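Local coordinates for (S)-ureidoglycine--glyoxylate transaminase (PDB 3ISL), which transfers the amino group of (S)-ureidoglycine to glyoxylate in a pyridoxal-phosphate-dependent reaction of purine catabolism, giving oxalurate and glycine, at residues P19-P24 with M367-R372; T149-P154 with V324-I329; F346-A351 with V376-A381. All blocks are in the same frame, centred on the assembly; numbering follows the deposited sequence.

Contact 1: P19-P24 with M367-R372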
ATOM      1  N   PRO A  19     -13.401   2.630   6.708  1.00 22.90           N
ATOM      2  CA  PRO A  19     -12.576   1.865   7.626  1.00 22.35           C
ATOM      3  C   PRO A  19     -13.080   1.987   9.087  1.00 22.18           C
ATOM      4  O   PRO A  19     -13.496   3.095   9.503  1.00 20.16           O
ATOM      5  CB  PRO A  19     -11.195   2.534   7.484  1.00 23.82           C
ATOM      6  CG  PRO A  19     -11.542   3.958   7.079  1.00 23.84           C
ATOM      7  CD  PRO A  19     -12.714   3.831   6.199  1.00 22.87           C
ATOM      8  N   VAL A  20     -13.007   0.871   9.837  1.00 18.98           N
ATOM      9  CA  VAL A  20     -13.481   0.836  11.192  1.00 19.74           C
ATOM     10  C   VAL A  20     -12.377   0.906  12.256  1.00 19.31           C
ATOM     11  O   VAL A  20     -11.184   1.033  11.930  1.00 21.19           O
ATOM     12  CB  VAL A  20     -14.439  -0.398  11.397  1.00 20.73           C
ATOM     13  CG1 VAL A  20     -15.576  -0.338  10.340  1.00 20.39           C
ATOM     14  CG2 VAL A  20     -13.651  -1.734  11.273  1.00 17.59           C
ATOM     15  N   GLU A  21     -12.741   0.828  13.517  1.00 20.83           N
ATOM     16  CA  GLU A  21     -11.765   1.002  14.603  1.00 22.01           C
ATOM     17  C   GLU A  21     -10.882  -0.229  14.616  1.00 22.05           C
ATOM     18  O   GLU A  21     -11.333  -1.351  14.291  1.00 22.10           O
ATOM     19  CB  GLU A  21     -12.478   1.076  15.944  1.00 20.69           C
ATOM     20  CG  GLU A  21     -13.219   2.304  16.225  1.00 22.55           C
ATOM     21  CD  GLU A  21     -14.198   2.108  17.338  1.00 24.57           C
ATOM     22  OE1 GLU A  21     -13.957   1.271  18.264  1.00 22.59           O
ATOM     23  OE2 GLU A  21     -15.227   2.791  17.274  1.00 22.73           O
ATOM     24  N   VAL A  22      -9.630  -0.040  15.008  1.00 22.22           N
ATOM     25  CA  VAL A  22      -8.634  -1.110  15.120  1.00 20.75           C
ATOM     26  C   VAL A  22      -8.526  -1.617  16.551  1.00 21.91           C
ATOM     27  O   VAL A  22      -8.419  -0.771  17.511  1.00 20.81           O
ATOM     28  CB  VAL A  22      -7.321  -0.548  14.614  1.00 22.79           C
ATOM     29  CG1 VAL A  22      -6.164  -1.516  14.766  1.00 20.58           C
ATOM     30  CG2 VAL A  22      -7.526  -0.255  13.109  1.00 23.64           C
ATOM     31  N   ASP A  23      -8.487  -2.948  16.748  1.00 20.40           N
ATOM     32  CA  ASP A  23      -8.247  -3.446  18.122  1.00 24.23           C
ATOM     33  C   ASP A  23      -6.966  -2.791  18.695  1.00 25.19           C
ATOM     34  O   ASP A  23      -5.953  -2.700  17.985  1.00 25.97           O
ATOM     35  CB  ASP A  23      -8.101  -5.000  18.163  1.00 25.60           C
ATOM     36  CG  ASP A  23      -8.136  -5.576  19.614  1.00 27.13           C
ATOM     37  OD1 ASP A  23      -7.250  -5.263  20.435  1.00 28.65           O
ATOM     38  OD2 ASP A  23      -9.058  -6.333  19.980  1.00 24.94           O
ATOM     39  N   PRO A  24      -6.998  -2.366  19.977  1.00 25.47           N
ATOM     40  CA  PRO A  24      -5.870  -1.830  20.666  1.00 25.75           C
ATOM     41  C   PRO A  24      -4.668  -2.751  20.654  1.00 26.27           C
ATOM     42  O   PRO A  24      -3.542  -2.242  20.638  1.00 25.00           O
ATOM     43  CB  PRO A  24      -6.409  -1.642  22.095  1.00 25.10           C
ATOM     44  CG  PRO A  24      -7.772  -1.195  21.845  1.00 26.15           C
ATOM     45  CD  PRO A  24      -8.202  -2.263  20.840  1.00 26.48           C
ATOM     46  N   MET A 367     -18.695  -3.955  12.191  1.00 21.37           N
ATOM     47  CA  MET A 367     -17.631  -4.811  11.696  1.00 21.31           C
ATOM     48  C   MET A 367     -16.445  -4.883  12.661  1.00 21.59           C
ATOM     49  O   MET A 367     -15.979  -3.827  13.126  1.00 22.42           O
ATOM     50  CB  MET A 367     -17.052  -4.197  10.376  1.00 21.22           C
ATOM     51  CG  MET A 367     -18.084  -4.140   9.189  1.00 17.91           C
ATOM     52  SD  MET A 367     -17.395  -3.124   7.902  1.00 22.73           S
ATOM     53  CE  MET A 367     -18.214  -3.841   6.447  1.00 16.06           C
ATOM     54  N   GLY A 368     -15.883  -6.090  12.892  1.00 20.03           N
ATOM     55  CA  GLY A 368     -14.654  -6.161  13.599  1.00 20.80           C
ATOM     56  C   GLY A 368     -14.712  -5.570  15.001  1.00 21.13           C
ATOM     57  O   GLY A 368     -15.676  -5.800  15.762  1.00 22.02           O
ATOM     58  N   TYR A 369     -13.698  -4.791  15.353  1.00 19.93           N
ATOM     59  CA  TYR A 369     -13.593  -4.257  16.718  1.00 20.72           C
ATOM     60  C   TYR A 369     -14.728  -3.265  17.013  1.00 21.50           C
ATOM     61  O   TYR A 369     -15.075  -3.057  18.163  1.00 21.87           O
ATOM     62  CB  TYR A 369     -12.248  -3.552  16.904  1.00 22.58           C
ATOM     63  CG  TYR A 369     -12.032  -3.192  18.366  1.00 23.86           C
ATOM     64  CD1 TYR A 369     -11.762  -4.210  19.319  1.00 25.73           C
ATOM     65  CD2 TYR A 369     -12.157  -1.890  18.798  1.00 24.70           C
ATOM     66  CE1 TYR A 369     -11.597  -3.916  20.651  1.00 27.36           C
ATOM     67  CE2 TYR A 369     -12.009  -1.577  20.167  1.00 31.73           C
ATOM     68  CZ  TYR A 369     -11.748  -2.601  21.080  1.00 29.20           C
ATOM     69  OH  TYR A 369     -11.567  -2.290  22.421  1.00 32.99           O
ATOM     70  N   SER A 370     -15.220  -2.567  15.980  1.00 21.17           N
ATOM     71  CA  SER A 370     -16.415  -1.690  16.069  1.00 22.68           C
ATOM     72  C   SER A 370     -17.738  -2.438  16.378  1.00 22.37           C
ATOM     73  O   SER A 370     -18.785  -1.829  16.827  1.00 24.88           O
ATOM     74  CB  SER A 370     -16.535  -0.953  14.717  1.00 22.08           C
ATOM     75  OG  SER A 370     -15.616   0.168  14.673  1.00 22.22           O
ATOM     76  N   CYS A 371     -17.718  -3.752  16.137  1.00 21.52           N
ATOM     77  CA  CYS A 371     -18.901  -4.574  16.339  1.00 22.87           C
ATOM     78  C   CYS A 371     -18.903  -4.987  17.816  1.00 23.05           C
ATOM     79  O   CYS A 371     -18.495  -6.124  18.165  1.00 22.76           O
ATOM     80  CB  CYS A 371     -18.863  -5.799  15.413  1.00 22.64           C
ATOM     81  SG  CYS A 371     -20.342  -6.786  15.540  1.00 24.94           S
ATOM     82  N   ARG A 372     -19.296  -4.055  18.692  1.00 22.50           N
ATOM     83  CA  ARG A 372     -19.258  -4.360  20.116  1.00 24.04           C
ATOM     84  C   ARG A 372     -20.358  -3.628  20.824  1.00 24.98           C
ATOM     85  O   ARG A 372     -20.849  -2.592  20.357  1.00 26.57           O
ATOM     86  CB  ARG A 372     -17.861  -4.125  20.751  1.00 23.00           C
ATOM     87  CG  ARG A 372     -17.518  -2.615  21.030  1.00 22.13           C
ATOM     88  CD  ARG A 372     -16.027  -2.524  21.512  1.00 22.18           C
ATOM     89  NE  ARG A 372     -15.710  -1.152  21.913  1.00 24.66           N
ATOM     90  CZ  ARG A 372     -15.275  -0.260  21.050  1.00 26.23           C
ATOM     91  NH1 ARG A 372     -15.105  -0.662  19.785  1.00 25.94           N
ATOM     92  NH2 ARG A 372     -14.937   0.981  21.438  1.00 24.42           N
TER
HETATM   93  O   HOH W   1     -15.414   3.385  20.146  1.00 21.31           O

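Contact 2: T149-P154 with V324-I329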
ATOM      1  N   THR A 149     -25.139  -1.546  -1.000  1.00 25.43           N
ATOM      2  CA  THR A 149     -26.565  -1.885  -0.964  1.00 24.35           C
ATOM      3  C   THR A 149     -26.940  -2.682   0.297  1.00 24.31           C
ATOM      4  O   THR A 149     -28.087  -2.813   0.623  1.00 25.34           O
ATOM      5  CB  THR A 149     -27.042  -2.610  -2.238  1.00 23.87           C
ATOM      6  OG1 THR A 149     -26.572  -3.961  -2.286  1.00 23.43           O
ATOM      7  CG2 THR A 149     -26.637  -1.831  -3.550  1.00 25.36           C
ATOM      8  N   GLY A 150     -25.947  -3.159   1.024  1.00 24.47           N
ATOM      9  CA  GLY A 150     -26.162  -3.995   2.217  1.00 24.02           C
ATOM     10  C   GLY A 150     -26.590  -5.434   1.956  1.00 24.04           C
ATOM     11  O   GLY A 150     -27.131  -6.077   2.863  1.00 24.33           O
ATOM     12  N   ARG A 151     -26.391  -5.944   0.736  1.00 24.09           N
ATOM     13  CA  ARG A 151     -26.814  -7.310   0.395  1.00 24.59           C
ATOM     14  C   ARG A 151     -25.608  -8.190   0.323  1.00 24.36           C
ATOM     15  O   ARG A 151     -24.562  -7.735  -0.053  1.00 22.87           O
ATOM     16  CB  ARG A 151     -27.578  -7.383  -0.949  1.00 24.05           C
ATOM     17  CG  ARG A 151     -28.856  -6.540  -0.965  1.00 27.37           C
ATOM     18  CD  ARG A 151     -29.885  -7.061   0.040  1.00 28.86           C
ATOM     19  NE  ARG A 151     -29.946  -6.427   1.351  1.00 36.53           N
ATOM     20  CZ  ARG A 151     -30.120  -5.131   1.541  1.00 34.02           C
ATOM     21  NH1 ARG A 151     -30.126  -4.379   0.479  1.00 36.89           N
ATOM     22  NH2 ARG A 151     -30.244  -4.583   2.735  1.00 25.89           N
ATOM     23  N   ILE A 152     -25.780  -9.412   0.816  1.00 24.30           N
ATOM     24  CA  ILE A 152     -24.826 -10.480   0.689  1.00 24.02           C
ATOM     25  C   ILE A 152     -25.423 -11.519  -0.261  1.00 23.65           C
ATOM     26  O   ILE A 152     -26.638 -11.852  -0.198  1.00 23.54           O
ATOM     27  CB  ILE A 152     -24.380 -11.044   2.088  1.00 23.64           C
ATOM     28  CG1 ILE A 152     -23.165 -11.962   1.952  1.00 22.69           C
ATOM     29  CG2 ILE A 152     -25.500 -11.648   2.862  1.00 22.88           C
ATOM     30  CD1 ILE A 152     -22.513 -12.367   3.371  1.00 22.42           C
ATOM     31  N   HIS A 153     -24.574 -11.979  -1.172  1.00 23.84           N
ATOM     32  CA  HIS A 153     -24.964 -12.934  -2.262  1.00 23.96           C
ATOM     33  C   HIS A 153     -24.513 -14.386  -1.992  1.00 23.03           C
ATOM     34  O   HIS A 153     -23.338 -14.580  -1.654  1.00 22.82           O
ATOM     35  CB  HIS A 153     -24.328 -12.482  -3.577  1.00 24.93           C
ATOM     36  CG  HIS A 153     -25.113 -12.895  -4.766  1.00 27.29           C
ATOM     37  ND1 HIS A 153     -25.764 -11.991  -5.579  1.00 32.39           N
ATOM     38  CD2 HIS A 153     -25.456 -14.121  -5.212  1.00 25.75           C
ATOM     39  CE1 HIS A 153     -26.437 -12.642  -6.505  1.00 27.99           C
ATOM     40  NE2 HIS A 153     -26.275 -13.936  -6.298  1.00 31.46           N
ATOM     41  N   PRO A 154     -25.431 -15.405  -2.118  1.00 22.87           N
ATOM     42  CA  PRO A 154     -25.043 -16.811  -2.063  1.00 23.20           C
ATOM     43  C   PRO A 154     -24.016 -17.130  -3.155  1.00 23.92           C
ATOM     44  O   PRO A 154     -24.182 -16.717  -4.353  1.00 24.60           O
ATOM     45  CB  PRO A 154     -26.384 -17.561  -2.331  1.00 22.76           C
ATOM     46  CG  PRO A 154     -27.382 -16.629  -1.744  1.00 25.85           C
ATOM     47  CD  PRO A 154     -26.909 -15.278  -2.168  1.00 21.72           C
ATOM     48  N   VAL A 324     -23.749  -4.842   7.889  1.00 25.32           N
ATOM     49  CA  VAL A 324     -24.135  -3.497   7.501  1.00 24.15           C
ATOM     50  C   VAL A 324     -25.617  -3.483   7.678  1.00 25.26           C
ATOM     51  O   VAL A 324     -26.279  -4.472   7.401  1.00 24.81           O
ATOM     52  CB  VAL A 324     -23.753  -3.222   6.001  1.00 25.81           C
ATOM     53  CG1 VAL A 324     -24.323  -1.924   5.502  1.00 26.50           C
ATOM     54  CG2 VAL A 324     -22.206  -3.182   5.839  1.00 22.46           C
ATOM     55  N   THR A 325     -26.134  -2.333   8.093  1.00 24.39           N
ATOM     56  CA  THR A 325     -27.543  -2.156   8.329  1.00 24.06           C
ATOM     57  C   THR A 325     -27.931  -0.838   7.694  1.00 23.08           C
ATOM     58  O   THR A 325     -27.342   0.197   8.025  1.00 22.74           O
ATOM     59  CB  THR A 325     -27.775  -2.130   9.855  1.00 23.82           C
ATOM     60  OG1 THR A 325     -27.537  -3.450  10.292  1.00 23.49           O
ATOM     61  CG2 THR A 325     -29.286  -1.735  10.217  1.00 23.81           C
ATOM     62  N   CYS A 326     -28.835  -0.895   6.728  1.00 23.16           N
ATOM     63  CA  CYS A 326     -29.196   0.261   5.905  1.00 24.65           C
ATOM     64  C   CYS A 326     -30.490   0.816   6.470  1.00 24.50           C
ATOM     65  O   CYS A 326     -31.539   0.154   6.401  1.00 24.29           O
ATOM     66  CB  CYS A 326     -29.412  -0.152   4.419  1.00 25.65           C
ATOM     67  SG  CYS A 326     -27.982  -0.911   3.673  1.00 26.43           S
ATOM     68  N   VAL A 327     -30.414   2.025   7.026  1.00 24.62           N
ATOM     69  CA  VAL A 327     -31.543   2.620   7.709  1.00 23.63           C
ATOM     70  C   VAL A 327     -32.126   3.668   6.790  1.00 24.99           C
ATOM     71  O   VAL A 327     -31.393   4.522   6.293  1.00 24.56           O
ATOM     72  CB  VAL A 327     -31.125   3.261   9.043  1.00 23.84           C
ATOM     73  CG1 VAL A 327     -32.352   3.923   9.792  1.00 23.36           C
ATOM     74  CG2 VAL A 327     -30.394   2.235   9.932  1.00 24.70           C
ATOM     75  N   GLU A 328     -33.451   3.616   6.594  1.00 25.07           N
ATOM     76  CA  GLU A 328     -34.148   4.548   5.711  1.00 26.23           C
ATOM     77  C   GLU A 328     -34.216   5.913   6.380  1.00 26.34           C
ATOM     78  O   GLU A 328     -34.646   6.023   7.543  1.00 25.74           O
ATOM     79  CB  GLU A 328     -35.554   4.008   5.296  1.00 26.79           C
ATOM     80  CG  GLU A 328     -35.474   2.971   4.143  1.00 28.64           C
ATOM     81  CD  GLU A 328     -36.797   2.286   3.741  1.00 34.39           C
ATOM     82  OE1 GLU A 328     -36.751   1.495   2.752  1.00 34.99           O
ATOM     83  OE2 GLU A 328     -37.860   2.532   4.382  1.00 32.59           O
ATOM     84  N   ILE A 329     -33.759   6.933   5.648  1.00 25.90           N
ATOM     85  CA  ILE A 329     -33.894   8.327   6.047  1.00 26.09           C
ATOM     86  C   ILE A 329     -35.359   8.751   5.893  1.00 26.16           C
ATOM     87  O   ILE A 329     -35.922   8.755   4.809  1.00 26.16           O
ATOM     88  CB  ILE A 329     -32.947   9.267   5.234  1.00 25.88           C
ATOM     89  CG1 ILE A 329     -31.471   8.828   5.430  1.00 24.96           C
ATOM     90  CG2 ILE A 329     -33.175  10.763   5.614  1.00 25.70           C
ATOM     91  CD1 ILE A 329     -30.485   9.384   4.379  1.00 18.22           C
TER
HETATM   92  O   HOH W   2     -27.696  -4.376   5.017  1.00 23.51           O

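Contact 3: F346-A351 with V376-A381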
ATOM      1  N   PHE A 346     -21.052  13.975  18.821  1.00 26.99           N
ATOM      2  CA  PHE A 346     -20.742  12.712  19.489  1.00 25.78           C
ATOM      3  C   PHE A 346     -19.475  12.047  19.027  1.00 25.43           C
ATOM      4  O   PHE A 346     -19.046  11.085  19.640  1.00 25.66           O
ATOM      5  CB  PHE A 346     -21.905  11.756  19.360  1.00 24.43           C
ATOM      6  CG  PHE A 346     -23.206  12.279  19.938  1.00 24.28           C
ATOM      7  CD1 PHE A 346     -23.723  11.723  21.119  1.00 23.41           C
ATOM      8  CD2 PHE A 346     -23.965  13.255  19.273  1.00 25.02           C
ATOM      9  CE1 PHE A 346     -24.920  12.178  21.683  1.00 25.72           C
ATOM     10  CE2 PHE A 346     -25.177  13.688  19.835  1.00 27.68           C
ATOM     11  CZ  PHE A 346     -25.656  13.126  21.043  1.00 23.45           C
ATOM     12  N   GLY A 347     -18.840  12.541  17.968  1.00 25.68           N
ATOM     13  CA  GLY A 347     -17.669  11.841  17.453  1.00 23.88           C
ATOM     14  C   GLY A 347     -18.082  10.497  16.850  1.00 24.69           C
ATOM     15  O   GLY A 347     -17.240   9.620  16.650  1.00 23.67           O
ATOM     16  N   ILE A 348     -19.379  10.311  16.606  1.00 22.40           N
ATOM     17  CA  ILE A 348     -19.877   9.040  16.036  1.00 23.11           C
ATOM     18  C   ILE A 348     -19.915   9.086  14.521  1.00 23.28           C
ATOM     19  O   ILE A 348     -20.446  10.043  13.957  1.00 23.46           O
ATOM     20  CB  ILE A 348     -21.322   8.757  16.516  1.00 22.72           C
ATOM     21  CG1 ILE A 348     -21.297   8.426  18.019  1.00 25.35           C
ATOM     22  CG2 ILE A 348     -21.970   7.631  15.670  1.00 23.43           C
ATOM     23  CD1 ILE A 348     -22.791   8.320  18.616  1.00 26.09           C
ATOM     24  N   GLU A 349     -19.363   8.074  13.850  1.00 22.70           N
ATOM     25  CA  GLU A 349     -19.351   8.118  12.376  1.00 23.99           C
ATOM     26  C   GLU A 349     -20.224   7.037  11.791  1.00 24.14           C
ATOM     27  O   GLU A 349     -20.019   5.881  12.096  1.00 24.12           O
ATOM     28  CB  GLU A 349     -17.916   7.963  11.798  1.00 22.71           C
ATOM     29  CG  GLU A 349     -17.842   8.572  10.389  1.00 26.33           C
ATOM     30  CD  GLU A 349     -16.604   8.085   9.590  1.00 30.20           C
ATOM     31  OE1 GLU A 349     -15.813   7.325  10.153  1.00 23.77           O
ATOM     32  OE2 GLU A 349     -16.424   8.476   8.420  1.00 33.35           O
ATOM     33  N   ILE A 350     -21.206   7.446  10.988  1.00 23.90           N
ATOM     34  CA  ILE A 350     -22.010   6.560  10.118  1.00 23.35           C
ATOM     35  C   ILE A 350     -21.854   7.024   8.671  1.00 22.99           C
ATOM     36  O   ILE A 350     -21.403   8.126   8.407  1.00 21.82           O
ATOM     37  CB  ILE A 350     -23.539   6.465  10.517  1.00 22.41           C
ATOM     38  CG1 ILE A 350     -24.271   7.790  10.219  1.00 21.30           C
ATOM     39  CG2 ILE A 350     -23.659   5.920  11.998  1.00 24.00           C
ATOM     40  CD1 ILE A 350     -25.857   7.813  10.651  1.00 20.98           C
ATOM     41  N   ALA A 351     -22.230   6.164   7.743  1.00 24.60           N
ATOM     42  CA  ALA A 351     -22.011   6.427   6.318  1.00 25.61           C
ATOM     43  C   ALA A 351     -23.273   6.955   5.649  1.00 27.41           C
ATOM     44  O   ALA A 351     -24.375   6.514   5.964  1.00 27.48           O
ATOM     45  CB  ALA A 351     -21.514   5.153   5.657  1.00 22.27           C
ATOM     46  N   VAL A 376     -22.585  -0.238  19.709  1.00 25.09           N
ATOM     47  CA  VAL A 376     -23.953  -0.395  19.308  1.00 23.37           C
ATOM     48  C   VAL A 376     -24.866   0.461  20.185  1.00 24.49           C
ATOM     49  O   VAL A 376     -25.721   1.158  19.707  1.00 23.98           O
ATOM     50  CB  VAL A 376     -24.373  -1.870  19.350  1.00 24.73           C
ATOM     51  CG1 VAL A 376     -25.880  -1.941  19.363  1.00 20.58           C
ATOM     52  CG2 VAL A 376     -23.834  -2.558  18.088  1.00 22.38           C
ATOM     53  N   LEU A 377     -24.663   0.438  21.492  1.00 25.44           N
ATOM     54  CA  LEU A 377     -25.438   1.328  22.381  1.00 25.08           C
ATOM     55  C   LEU A 377     -25.208   2.830  22.086  1.00 25.61           C
ATOM     56  O   LEU A 377     -26.167   3.611  22.037  1.00 26.53           O
ATOM     57  CB  LEU A 377     -25.102   1.007  23.846  1.00 24.27           C
ATOM     58  CG  LEU A 377     -25.878  -0.035  24.672  1.00 27.98           C
ATOM     59  CD1 LEU A 377     -27.018  -0.792  24.031  1.00 24.79           C
ATOM     60  CD2 LEU A 377     -25.053  -0.914  25.601  1.00 23.79           C
ATOM     61  N   PHE A 378     -23.963   3.250  21.887  1.00 25.15           N
ATOM     62  CA  PHE A 378     -23.696   4.682  21.684  1.00 26.48           C
ATOM     63  C   PHE A 378     -24.229   5.189  20.354  1.00 26.07           C
ATOM     64  O   PHE A 378     -24.708   6.327  20.265  1.00 27.00           O
ATOM     65  CB  PHE A 378     -22.186   4.950  21.825  1.00 27.35           C
ATOM     66  CG  PHE A 378     -21.777   6.438  21.945  1.00 32.37           C
ATOM     67  CD1 PHE A 378     -22.623   7.422  22.483  1.00 35.09           C
ATOM     68  CD2 PHE A 378     -20.466   6.837  21.562  1.00 35.75           C
ATOM     69  CE1 PHE A 378     -22.165   8.775  22.594  1.00 36.82           C
ATOM     70  CE2 PHE A 378     -20.023   8.189  21.693  1.00 35.25           C
ATOM     71  CZ  PHE A 378     -20.876   9.131  22.201  1.00 34.42           C
ATOM     72  N   VAL A 379     -24.149   4.372  19.310  1.00 25.57           N
ATOM     73  CA  VAL A 379     -24.612   4.823  18.018  1.00 25.75           C
ATOM     74  C   VAL A 379     -26.142   5.022  18.059  1.00 25.70           C
ATOM     75  O   VAL A 379     -26.681   5.971  17.434  1.00 23.16           O
ATOM     76  CB  VAL A 379     -24.162   3.894  16.842  1.00 26.42           C
ATOM     77  CG1 VAL A 379     -25.038   2.622  16.810  1.00 27.16           C
ATOM     78  CG2 VAL A 379     -24.261   4.659  15.478  1.00 25.68           C
ATOM     79  N   LEU A 380     -26.852   4.159  18.797  1.00 26.98           N
ATOM     80  CA  LEU A 380     -28.341   4.327  18.903  1.00 27.62           C
ATOM     81  C   LEU A 380     -28.650   5.560  19.762  1.00 26.78           C
ATOM     82  O   LEU A 380     -29.572   6.337  19.450  1.00 27.58           O
ATOM     83  CB  LEU A 380     -29.038   3.103  19.504  1.00 27.06           C
ATOM     84  CG  LEU A 380     -28.922   1.806  18.703  1.00 27.25           C
ATOM     85  CD1 LEU A 380     -29.204   0.659  19.636  1.00 25.09           C
ATOM     86  CD2 LEU A 380     -29.933   1.842  17.559  1.00 24.92           C
ATOM     87  N   ALA A 381     -27.894   5.746  20.838  1.00 25.60           N
ATOM     88  CA  ALA A 381     -28.152   6.913  21.697  1.00 26.27           C
ATOM     89  C   ALA A 381     -27.900   8.214  20.901  1.00 26.17           C
ATOM     90  O   ALA A 381     -28.722   9.086  20.899  1.00 26.69           O
ATOM     91  CB  ALA A 381     -27.305   6.866  22.927  1.00 25.65           C
TER

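Contact 1: P19-P24 with M367-R372
Two loops of this class V aminotransferase, each running into a helix (24-29 and 373-389), meet through a salt bridge between Glu21 and Arg372 and a tyrosine ring packed on the chain at Asp23 and Pro24. Glu21 OE1, lying in the guanidinium plane, is met by Arg372 NH1 on its syn side at 2.7 Å; the second bond, from NH2, is weak. The carboxylate and guanidinium planes are turned 72° apart, and water 1 links Glu21 OE2 to Arg372 NH2. Arg372 NH1 also gives a hydrogen bond to Tyr369 O, so that NH1 is shared between Glu21 OE1 and Tyr369 O. Tyr369 CG lies anti to the backbone N (chi1 -171°), and one ring face receives two CH-pi contacts, Asp23 CA at 4.0 Å and Pro24 CD at 3.9 Å from the centroid. An alanine in place of Tyr369 would probably leave Asp23 CA and Pro24 CD without their packing surface and one face of the Arg372 guanidinium without the ring atom CE2 that lies above it. Val20 CG1 packs on Met367 SD. Ser370 OG, itself bonded to Ile14 O, accepts the N-H of Glu21, N to OG 3.2 Å, nearly straight (167°).

Contact 2: T149-P154 with V324-I329
Gly150 and Val324 bring the two backbones closest, with CA atoms 5.7 Å apart, where the turn leading into the short strand 151-152 meets the start of strand 324-328. The two do not pair as strands. Their link is water 2, which donates to Gly150 O at 2.8 Å and to Val324 O at 2.8 Å, so that one molecule donates to both carbonyls; Val324 O also receives a hydrogen bond from Lys320 NZ. Gly150 has a left-handed conformation (phi 75°), and a CB on it would fall about 2.6 Å from Cys326 SG, a clash that glycine avoids. From the strand, Val324 and Cys326, two residues apart, both point toward the turn, while Thr325 between them turns away onto helix 288-308. Cys326 carries most of the side-chain contact. Its SG is anti to the carbonyl carbon (chi1 -59°) and stands 3.6 Å from Thr149 O and 3.9 Å from Gly150 CA. Val324 CG1 adds a looser touch on the same glycine, 4.3 Å from Gly150 CA. The Arg151 side chain starts away from the strand but bends back, bringing NH2 to 4.4 Å from Cys326 SG. Backbone bonds join Gly150 to Met321 and Ile152 to Cys319. Strand 151-152 pairs antiparallel with strand 145-146, which holds Gly145 of the pyridoxal phosphate pocket, whereas 324-328 pairs antiparallel with 361-365. The contact thus joins a cofactor-side hairpin to a C-terminal two-stranded sheet, consistent with the packing of the large domain on the C-terminal domain in fold type I aminotransferases.

Contact 3: F346-A351 with V376-A381
Ile348 and Phe378 form the centre of an apolar strand-on-helix contact in the C-terminal part of the chain, where the end of helix 335-346 and the short strand 348-349 lie against helix 373-389. Gly347, with positive phi, lets the chain leave its helix and turn into the strand. Ile348 CD1 then sits almost exactly over the centre of the Phe378 ring, 3.8 Å from the centroid and 5° off the normal, a CH-pi contact; the same methyl is also close to the backbone, 3.2 Å from Phe378 O. Phe378 CG is anti to the backbone N (chi1 -167°), and the end of the side chain comes nearer the strand segment. There Phe378 CE1 meets the edge of the Phe346 ring in its plane, 3.6 Å from Phe346 CD1. From the next residue, Val379 CG2 touches both Ile348 CG2 and Ile350 CG2, each at 3.8 Å. Glu349, between these isoleucines, faces the other way, where it packs on Gly36 of the second subunit. Met15 and Leu302 also cover Val379. With only methyls, methylenes and aromatic carbons meeting from side chain to side chain, the fit depends on shape and the burial of apolar surface, not on directional polar bonds.

How the contacts relate
Contact 1 lies nearest the cofactor: the side chain of Met367 is about 4 Å from that of Lys198, the lysine that carries the cofactor, though not attached in this structure, and about 6 Å from the bound pyridoxal phosphate. Contact 2 is somewhat farther, the Val324 side chain about 8 Å from the Lys198 side chain and about 8 Å from the pyridoxal phosphate. The two meet where Met367 CE packs on Val324 CG2 at 4.1 Å, although their centres are about 19 Å apart. Contact 3, away from the annotated sites, has its centre about 13 Å from that of contact 1. Its helix 373-389 begins right after Arg372, so 367-372 leads straight into the helix that packs on 346-351.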